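Local coordinates for regulator of nonsense transcripts 2 (Homo sapiens, PDB 4CEM), which acts in nonsense-mediated mRNA decay, the surveillance pathway that removes transcripts with premature stop codons, and contains MIF4G domains built from helices, at residues 59-65 with 92-98. Sequence-based numbering, arbitrary orientation.
Sequences VKKLKTI and SIVEAKL
The C-terminal ends of two helices in the first MIF4G domain, 52-61 and 86-95, meet here, and the chain closes in just beyond them: Lys-63 CA lies 4.5 Å from Ala-96 CA, with the small Ala-96 side chain turned toward the other segment. Ser-92 is turned into the interface, and its OG donates a hydrogen bond of 2.7 Å to Val-59 O. A chi1 of -63° sets OG where it can reach this carbonyl, which it meets from above the plane at a C=O...O angle of 140°, and also, through a weak hydrogen bond, Glu-88 O one turn earlier in its own helix. The aliphatic part of Lys-63 runs over the serine, CG lying 3.4 Å from Ser-92 OG, and continues alongside Glu-95; Lys-63 NZ and Glu-95 OE1 remain 4.6 Å apart, so any attraction between these exposed charges is probably loose. Without the hydroxyl, as with an alanine here, Val-59 O loses this donor and the tie between the two segments is likely to weaken. One turn beyond Ser-92, Ala-96 CB faces the backbone of Lys-63. On the buried side Leu-62 CB packs 3.8 Å from Ser-92 CB, while Ile-65 CD1 approaches Ile-93 CG1. Farther along, Leu-98 presents CD2 to Ile-65 CB at 3.8 Å. Helix 103-116 covers Leu-62, Ile-65 and Leu-98, and Phe-152 of helix 143-158 touches Ile-93 and Leu-98. Packing of helices 52-61 and 86-95, with 70-79 between them in sequence, over this shared apolar core is consistent with the all-helical MIF4G fold.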
# COMPACT_ATOMS: atom_id res chain seq x y z
N VAL A 59 -9.74 -21.17 9.92
CA VAL A 59 -9.85 -20.57 8.59
C VAL A 59 -10.88 -19.44 8.55
O VAL A 59 -10.71 -18.47 7.82
CB VAL A 59 -10.21 -21.61 7.51
CG1 VAL A 59 -10.62 -20.93 6.20
CG2 VAL A 59 -9.03 -22.55 7.28
N LYS A 60 -11.93 -19.56 9.36
CA LYS A 60 -12.95 -18.53 9.40
C LYS A 60 -12.45 -17.29 10.13
O LYS A 60 -12.71 -16.17 9.69
CB LYS A 60 -14.22 -19.06 10.07
CG LYS A 60 -15.44 -18.19 9.80
CD LYS A 60 -16.68 -18.76 10.46
CE LYS A 60 -17.87 -17.85 10.27
NZ LYS A 60 -19.07 -18.39 10.97
N LYS A 61 -11.74 -17.49 11.24
CA LYS A 61 -11.16 -16.37 11.98
C LYS A 61 -10.19 -15.57 11.13
O LYS A 61 -10.11 -14.35 11.26
CB LYS A 61 -10.43 -16.86 13.24
CG LYS A 61 -11.33 -16.96 14.45
CD LYS A 61 -10.81 -17.97 15.45
CE LYS A 61 -11.79 -18.15 16.60
NZ LYS A 61 -12.13 -19.59 16.81
N LEU A 62 -9.48 -16.25 10.24
CA LEU A 62 -8.57 -15.58 9.31
C LEU A 62 -9.25 -14.57 8.37
O LEU A 62 -8.56 -13.80 7.68
CB LEU A 62 -7.80 -16.61 8.47
CG LEU A 62 -6.67 -17.35 9.18
CD1 LEU A 62 -6.14 -18.51 8.34
CD2 LEU A 62 -5.55 -16.37 9.54
N LYS A 63 -10.58 -14.56 8.32
CA LYS A 63 -11.28 -13.59 7.48
C LYS A 63 -11.33 -12.21 8.11
O LYS A 63 -11.52 -11.24 7.40
CB LYS A 63 -12.69 -14.08 7.14
CG LYS A 63 -12.66 -15.31 6.24
CD LYS A 63 -14.03 -15.74 5.76
CE LYS A 63 -13.92 -16.50 4.44
NZ LYS A 63 -14.88 -17.63 4.34
N THR A 64 -11.15 -12.13 9.42
CA THR A 64 -11.18 -10.86 10.15
C THR A 64 -9.91 -10.68 10.98
O THR A 64 -9.96 -10.54 12.21
CB THR A 64 -12.40 -10.82 11.08
OG1 THR A 64 -12.37 -11.96 11.96
CG2 THR A 64 -13.70 -10.84 10.28
N ILE A 65 -8.76 -10.70 10.31
CA ILE A 65 -7.49 -10.61 11.02
C ILE A 65 -7.34 -9.23 11.62
O ILE A 65 -7.60 -8.23 10.98
CB ILE A 65 -6.29 -10.90 10.09
CG1 ILE A 65 -6.28 -12.38 9.70
CG2 ILE A 65 -4.98 -10.55 10.79
CD1 ILE A 65 -5.28 -12.71 8.61
N SER A 92 -9.35 -16.93 2.76
CA SER A 92 -9.74 -16.04 3.87
C SER A 92 -8.80 -14.83 3.95
O SER A 92 -9.25 -13.70 4.03
CB SER A 92 -9.71 -16.80 5.19
OG SER A 92 -10.65 -17.86 5.20
N ILE A 93 -7.50 -15.09 3.90
CA ILE A 93 -6.48 -14.05 3.98
C ILE A 93 -6.62 -13.02 2.85
O ILE A 93 -6.54 -11.82 3.09
CB ILE A 93 -5.05 -14.66 3.97
CG1 ILE A 93 -4.78 -15.41 5.28
CG2 ILE A 93 -3.99 -13.59 3.75
CD1 ILE A 93 -3.59 -16.33 5.23
N VAL A 94 -6.83 -13.47 1.62
CA VAL A 94 -6.95 -12.54 0.50
C VAL A 94 -8.23 -11.70 0.55
O VAL A 94 -8.22 -10.52 0.19
CB VAL A 94 -6.84 -13.26 -0.86
CG1 VAL A 94 -7.06 -12.27 -2.00
CG2 VAL A 94 -5.49 -13.94 -0.99
N GLU A 95 -9.33 -12.29 1.00
CA GLU A 95 -10.62 -11.59 1.05
C GLU A 95 -10.76 -10.68 2.27
O GLU A 95 -11.43 -9.66 2.20
CB GLU A 95 -11.77 -12.60 1.02
CG GLU A 95 -11.87 -13.40 -0.29
CD GLU A 95 -12.45 -14.80 -0.12
OE1 GLU A 95 -12.76 -15.21 1.04
OE2 GLU A 95 -12.59 -15.51 -1.15
N ALA A 96 -10.14 -11.06 3.38
CA ALA A 96 -10.24 -10.31 4.63
C ALA A 96 -10.04 -8.80 4.43
O ALA A 96 -9.15 -8.37 3.70
CB ALA A 96 -9.22 -10.83 5.63
N LYS A 97 -10.88 -8.00 5.07
CA LYS A 97 -10.81 -6.55 4.98
C LYS A 97 -9.98 -6.01 6.13
O LYS A 97 -10.44 -5.95 7.27
CB LYS A 97 -12.22 -5.95 5.00
CG LYS A 97 -13.08 -6.36 3.81
CD LYS A 97 -14.56 -6.44 4.18
CE LYS A 97 -15.38 -7.08 3.07
NZ LYS A 97 -16.74 -7.47 3.54
N LEU A 98 -8.75 -5.62 5.82
CA LEU A 98 -7.79 -5.21 6.83
C LEU A 98 -7.72 -3.69 6.94
O LEU A 98 -7.66 -3.00 5.93
CB LEU A 98 -6.39 -5.73 6.47
CG LEU A 98 -6.21 -7.24 6.37
CD1 LEU A 98 -4.96 -7.59 5.57
CD2 LEU A 98 -6.14 -7.85 7.77